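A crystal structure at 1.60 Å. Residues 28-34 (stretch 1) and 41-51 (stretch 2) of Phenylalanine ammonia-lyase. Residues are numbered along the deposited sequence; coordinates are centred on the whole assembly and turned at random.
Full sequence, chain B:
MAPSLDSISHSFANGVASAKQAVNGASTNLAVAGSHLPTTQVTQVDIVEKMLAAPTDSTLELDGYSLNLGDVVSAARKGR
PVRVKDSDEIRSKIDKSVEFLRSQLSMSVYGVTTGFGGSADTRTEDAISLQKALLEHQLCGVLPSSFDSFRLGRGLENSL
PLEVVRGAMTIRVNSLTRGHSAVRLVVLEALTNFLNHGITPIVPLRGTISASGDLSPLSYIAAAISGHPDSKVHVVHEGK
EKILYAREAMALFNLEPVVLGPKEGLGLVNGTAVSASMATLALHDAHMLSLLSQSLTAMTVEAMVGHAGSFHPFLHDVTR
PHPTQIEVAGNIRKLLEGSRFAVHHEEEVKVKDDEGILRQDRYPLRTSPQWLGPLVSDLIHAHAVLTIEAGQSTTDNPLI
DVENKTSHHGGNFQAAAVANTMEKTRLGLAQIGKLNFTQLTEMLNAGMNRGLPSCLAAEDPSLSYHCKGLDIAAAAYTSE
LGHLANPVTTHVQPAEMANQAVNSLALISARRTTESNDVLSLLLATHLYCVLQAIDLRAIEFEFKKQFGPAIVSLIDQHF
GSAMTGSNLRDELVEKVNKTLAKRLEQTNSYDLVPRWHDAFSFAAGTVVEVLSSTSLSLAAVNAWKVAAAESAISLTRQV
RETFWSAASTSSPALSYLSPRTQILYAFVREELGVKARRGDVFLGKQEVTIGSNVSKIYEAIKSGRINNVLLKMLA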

ATOM      1  N   THR B  28      16.258 -20.117  28.653  1.00 36.34           N
ATOM      2  CA  THR B  28      15.662 -21.184  27.832  1.00 36.71           C
ATOM      3  C   THR B  28      14.157 -21.354  28.114  1.00 36.25           C
ATOM      4  O   THR B  28      13.486 -22.174  27.482  1.00 35.95           O
ATOM      5  CB  THR B  28      16.355 -22.519  28.130  1.00 38.35           C
ATOM      6  OG1 THR B  28      16.258 -22.793  29.536  1.00 37.67           O
ATOM      7  CG2 THR B  28      17.835 -22.451  27.723  1.00 42.77           C
ATOM      8  N   ASN B  29      13.638 -20.599  29.086  1.00 35.15           N
ATOM      9  CA  ASN B  29      12.213 -20.587  29.376  1.00 33.49           C
ATOM     10  C   ASN B  29      11.529 -19.886  28.225  1.00 32.79           C
ATOM     11  O   ASN B  29      11.811 -18.705  27.953  1.00 32.01           O
ATOM     12  CB  ASN B  29      11.941 -19.843  30.686  1.00 35.65           C
ATOM     13  CG  ASN B  29      10.447 -19.808  31.066  1.00 42.64           C
ATOM     14  OD1 ASN B  29       9.558 -20.197  30.283  1.00 46.43           O
ATOM     15  ND2 ASN B  29      10.175 -19.341  32.291  1.00 43.46           N
ATOM     16  N   LEU B  30      10.627 -20.598  27.554  1.00 29.03           N
ATOM     17  CA  LEU B  30       9.979 -20.043  26.368  1.00 29.80           C
ATOM     18  C   LEU B  30       9.095 -18.823  26.712  1.00 29.68           C
ATOM     19  O   LEU B  30       8.857 -17.957  25.832  1.00 25.17           O
ATOM     20  CB  LEU B  30       9.159 -21.131  25.629  1.00 31.10           C
ATOM     21  CG  LEU B  30       9.875 -22.184  24.752  1.00 33.82           C
ATOM     22  CD1 LEU B  30       8.886 -22.822  23.767  1.00 37.07           C
ATOM     23  CD2 LEU B  30      11.048 -21.598  23.980  1.00 40.03           C
ATOM     24  N   ALA B  31       8.592 -18.752  27.958  1.00 25.45           N
ATOM     25  CA  ALA B  31       7.844 -17.545  28.417  1.00 26.47           C
ATOM     26  C   ALA B  31       8.737 -16.297  28.424  1.00 27.94           C
ATOM     27  O   ALA B  31       8.255 -15.162  28.325  1.00 26.96           O
ATOM     28  CB  ALA B  31       7.249 -17.765  29.795  1.00 27.14           C
ATOM     29  N   VAL B  32      10.051 -16.481  28.546  1.00 25.12           N
ATOM     30  CA  VAL B  32      10.986 -15.352  28.363  1.00 29.10           C
ATOM     31  C   VAL B  32      11.404 -15.190  26.892  1.00 30.02           C
ATOM     32  O   VAL B  32      11.452 -14.075  26.335  1.00 27.42           O
ATOM     33  CB  VAL B  32      12.268 -15.538  29.221  1.00 29.28           C
ATOM     34  CG1 VAL B  32      13.361 -14.525  28.802  1.00 30.03           C
ATOM     35  CG2 VAL B  32      11.909 -15.412  30.698  1.00 27.51           C
ATOM     36  N   ALA B  33      11.691 -16.334  26.279  1.00 30.89           N
ATOM     37  CA  ALA B  33      12.377 -16.400  24.993  1.00 30.26           C
ATOM     38  C   ALA B  33      11.507 -16.161  23.742  1.00 30.69           C
ATOM     39  O   ALA B  33      12.061 -15.960  22.674  1.00 30.43           O
ATOM     40  CB  ALA B  33      13.086 -17.755  24.884  1.00 29.26           C
ATOM     41  N   GLY B  34      10.172 -16.182  23.856  1.00 29.66           N
ATOM     42  CA  GLY B  34       9.289 -16.254  22.660  1.00 29.29           C
ATOM     43  C   GLY B  34       9.483 -17.589  21.951  1.00 32.17           C
ATOM     44  O   GLY B  34      10.282 -18.451  22.428  1.00 29.72           O
TER
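Stretch 2 41-51: QVTQVDIVEKM

Stretch 2 approaches as an extended segment through Val-42 and Thr-43, then turns into a helix that begins at Gln-44 and runs through Met-51. Thr-43 caps its first turn: Asp-46 N donates to Thr-43 OG1 at 3.0 Å, while Thr-43 N donates to Asp-46 OD2 at 3.2 Å. The two stretches run across each other rather than side by side, Leu-30 lying nearest Val-42 (CA to CA 5.8 Å) and Ala-31 nearest Ile-47 (CA to CA 4.5 Å).

Thr-28 lies out of reach, and the contact begins at Asn-29. This residue caps the short helix 30-33, its OD1 accepting from Ala-31 N at 2.9 Å; a short polar side chain suits the position because it satisfies an amide that lacks a partner in the first turn. Its ND2 stands 4.0 Å from Lys-50 NZ, a proximity without a hydrogen bond. Leu-30 points toward stretch 2 and meets Val-42, with 3.6 Å between Leu-30 CB and Val-42 CB. Two branched apolar residues pack well here, and Val-42 CG2 also reaches to 3.3 Å from Leu-30 O.

Ala-31 is the centre of the contact and the most heavily covered residue. Its small side chain permits close backbone approach: Ala-31 CB lies 3.7 Å from Asp-46 O and 3.5 Å from Lys-50 CG, so the aliphatic part of the lysine covers the methyl. Ala-31 O faces Ile-47 CA at 3.5 Å in a nearly straight CA-H...O contact. With no direct hydrogen bond between the stretches, one water joins them, donating to Ala-31 O and to Ile-47 O, each 2.9 Å from the water oxygen.

The CA-to-CB bonds of Val-32 and Ala-33 point away from stretch 2. Gly-34 has a positive phi, which favours glycine, and its CA rests 4.1 Å from Ile-47 CD1.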

ATOM      1  N   GLN B  41       3.722 -25.249  23.848  1.00 31.52           N
ATOM      2  CA  GLN B  41       4.494 -25.146  25.092  1.00 33.61           C
ATOM      3  C   GLN B  41       4.787 -23.696  25.523  1.00 30.71           C
ATOM      4  O   GLN B  41       5.468 -23.488  26.522  1.00 29.95           O
ATOM      5  CB  GLN B  41       5.795 -25.963  25.010  1.00 35.14           C
ATOM      6  CG  GLN B  41       6.340 -26.391  26.391  1.00 49.87           C
ATOM      7  CD  GLN B  41       5.249 -26.916  27.339  1.00 60.04           C
ATOM      8  OE1 GLN B  41       4.702 -28.006  27.132  1.00 63.56           O
ATOM      9  NE2 GLN B  41       4.927 -26.132  28.377  1.00 62.70           N
ATOM     10  N   VAL B  42       4.283 -22.696  24.800  1.00 24.22           N
ATOM     11  CA  VAL B  42       4.374 -21.327  25.308  1.00 22.85           C
ATOM     12  C   VAL B  42       3.211 -20.546  24.775  1.00 23.30           C
ATOM     13  O   VAL B  42       2.754 -20.803  23.660  1.00 27.31           O
ATOM     14  CB  VAL B  42       5.647 -20.630  24.890  1.00 21.34           C
ATOM     15  CG1 VAL B  42       5.615 -20.268  23.375  1.00 31.66           C
ATOM     16  CG2 VAL B  42       5.905 -19.392  25.790  1.00 24.12           C
ATOM     17  N   THR B  43       2.702 -19.628  25.571  1.00 17.55           N
ATOM     18  CA  THR B  43       1.540 -18.870  25.151  1.00 13.27           C
ATOM     19  C   THR B  43       1.810 -17.403  25.343  1.00 12.16           C
ATOM     20  O   THR B  43       2.705 -16.994  26.091  1.00 12.53           O
ATOM     21  CB  THR B  43       0.293 -19.238  25.971  1.00 14.15           C
ATOM     22  OG1 THR B  43       0.539 -18.892  27.348  1.00 12.81           O
ATOM     23  CG2 THR B  43      -0.031 -20.740  25.853  1.00 17.14           C
ATOM     24  N   GLN B  44       0.956 -16.593  24.736  1.00 11.27           N
ATOM     25  CA  GLN B  44       1.058 -15.158  24.868  1.00 10.61           C
ATOM     26  C   GLN B  44       0.805 -14.754  26.312  1.00 11.27           C
ATOM     27  O   GLN B  44       1.499 -13.912  26.850  1.00  9.94           O
ATOM     28  CB  GLN B  44       0.083 -14.476  23.904  1.00 14.53           C
ATOM     29  CG  GLN B  44       0.124 -12.970  23.951  1.00 13.46           C
ATOM     30  CD  GLN B  44      -0.604 -12.385  22.776  1.00 11.72           C
ATOM     31  OE1 GLN B  44      -1.782 -12.719  22.584  1.00 13.61           O
ATOM     32  NE2 GLN B  44       0.070 -11.522  21.966  1.00 10.12           N
ATOM     33  N   VAL B  45      -0.185 -15.373  26.964  1.00 11.46           N
ATOM     34  CA  VAL B  45      -0.382 -15.083  28.369  1.00 11.23           C
ATOM     35  C   VAL B  45       0.872 -15.384  29.196  1.00 11.41           C
ATOM     36  O   VAL B  45       1.227 -14.563  30.067  1.00 11.93           O
ATOM     37  CB  VAL B  45      -1.617 -15.865  28.955  1.00 11.71           C
ATOM     38  CG1 VAL B  45      -1.716 -15.607  30.474  1.00 19.92           C
ATOM     39  CG2 VAL B  45      -2.931 -15.433  28.283  1.00 19.08           C
ATOM     40  N   ASP B  46       1.539 -16.531  28.958  1.00 11.58           N
ATOM     41  CA  ASP B  46       2.814 -16.850  29.652  1.00 11.14           C
ATOM     42  C   ASP B  46       3.854 -15.715  29.459  1.00 11.41           C
ATOM     43  O   ASP B  46       4.531 -15.296  30.410  1.00 12.20           O
ATOM     44  CB  ASP B  46       3.474 -18.133  29.100  1.00 12.41           C
ATOM     45  CG  ASP B  46       2.711 -19.406  29.420  1.00 17.93           C
ATOM     46  OD1 ASP B  46       1.888 -19.384  30.379  1.00 20.10           O
ATOM     47  OD2 ASP B  46       2.963 -20.428  28.699  1.00 20.89           O
ATOM     48  N   ILE B  47       3.975 -15.253  28.215  1.00 10.43           N
ATOM     49  CA  ILE B  47       4.895 -14.186  27.832  1.00 11.13           C
ATOM     50  C   ILE B  47       4.573 -12.868  28.547  1.00 10.31           C
ATOM     51  O   ILE B  47       5.434 -12.195  29.119  1.00 13.01           O
ATOM     52  CB  ILE B  47       4.887 -13.994  26.296  1.00 11.48           C
ATOM     53  CG1 ILE B  47       5.598 -15.212  25.680  1.00 12.51           C
ATOM     54  CG2 ILE B  47       5.537 -12.658  25.921  1.00 12.82           C
ATOM     55  CD1 ILE B  47       5.526 -15.354  24.145  1.00 14.77           C
ATOM     56  N   VAL B  48       3.291 -12.523  28.537  1.00 11.43           N
ATOM     57  CA  VAL B  48       2.831 -11.330  29.228  1.00 10.36           C
ATOM     58  C   VAL B  48       3.061 -11.399  30.737  1.00  9.76           C
ATOM     59  O   VAL B  48       3.514 -10.443  31.363  1.00  9.82           O
ATOM     60  CB  VAL B  48       1.352 -11.068  28.876  1.00  9.92           C
ATOM     61  CG1 VAL B  48       0.708 -10.050  29.820  1.00 11.56           C
ATOM     62  CG2 VAL B  48       1.245 -10.637  27.421  1.00 13.15           C
ATOM     63  N   GLU B  49       2.757 -12.545  31.327  1.00  8.90           N
ATOM     64  CA  GLU B  49       2.902 -12.684  32.756  1.00 11.94           C
ATOM     65  C   GLU B  49       4.357 -12.421  33.139  1.00 12.06           C
ATOM     66  O   GLU B  49       4.642 -11.734  34.100  1.00 10.36           O
ATOM     67  CB  GLU B  49       2.508 -14.098  33.170  1.00 14.38           C
ATOM     68  CG  GLU B  49       2.663 -14.343  34.642  1.00 19.87           C
ATOM     69  CD  GLU B  49       2.242 -15.756  35.046  1.00 24.91           C
ATOM     70  OE1 GLU B  49       2.465 -16.717  34.253  1.00 41.97           O
ATOM     71  OE2 GLU B  49       1.703 -15.913  36.164  1.00 44.60           O
ATOM     72  N   LYS B  50       5.283 -12.936  32.331  1.00 10.15           N
ATOM     73  CA  LYS B  50       6.685 -12.763  32.665  1.00 10.49           C
ATOM     74  C   LYS B  50       7.099 -11.318  32.487  1.00 12.77           C
ATOM     75  O   LYS B  50       7.851 -10.762  33.287  1.00 13.15           O
ATOM     76  CB  LYS B  50       7.540 -13.663  31.798  1.00 12.79           C
ATOM     77  CG  LYS B  50       7.312 -15.147  32.083  1.00 26.38           C
ATOM     78  CD  LYS B  50       7.770 -15.577  33.507  1.00 39.09           C
ATOM     79  CE  LYS B  50       6.799 -16.594  34.140  1.00 44.62           C
ATOM     80  NZ  LYS B  50       6.631 -17.828  33.300  1.00 53.69           N
HETATM   81  N   MSE B  51       6.595 -10.686  31.447  1.00 12.55           N
HETATM   82  CA  MSE B  51       6.916  -9.250  31.245  1.00 14.54           C
HETATM   83  C   MSE B  51       6.455  -8.382  32.383  1.00 14.58           C
HETATM   84  O   MSE B  51       7.175  -7.509  32.863  1.00 15.48           O
HETATM   85  CB  MSE B  51       6.284  -8.725  29.942  1.00 16.18           C
HETATM   86  CG  MSE B  51       6.886  -9.271  28.713  1.00 12.52           C
HETATM   87 SE   MSE B  51       6.462  -8.018  27.193  1.00 28.71          SE
HETATM   88  CE  MSE B  51       7.953  -6.651  27.433  1.00 48.66           C
TER
HETATM   89  O   HOH W   1       8.278 -12.265  28.360  1.00 14.36           O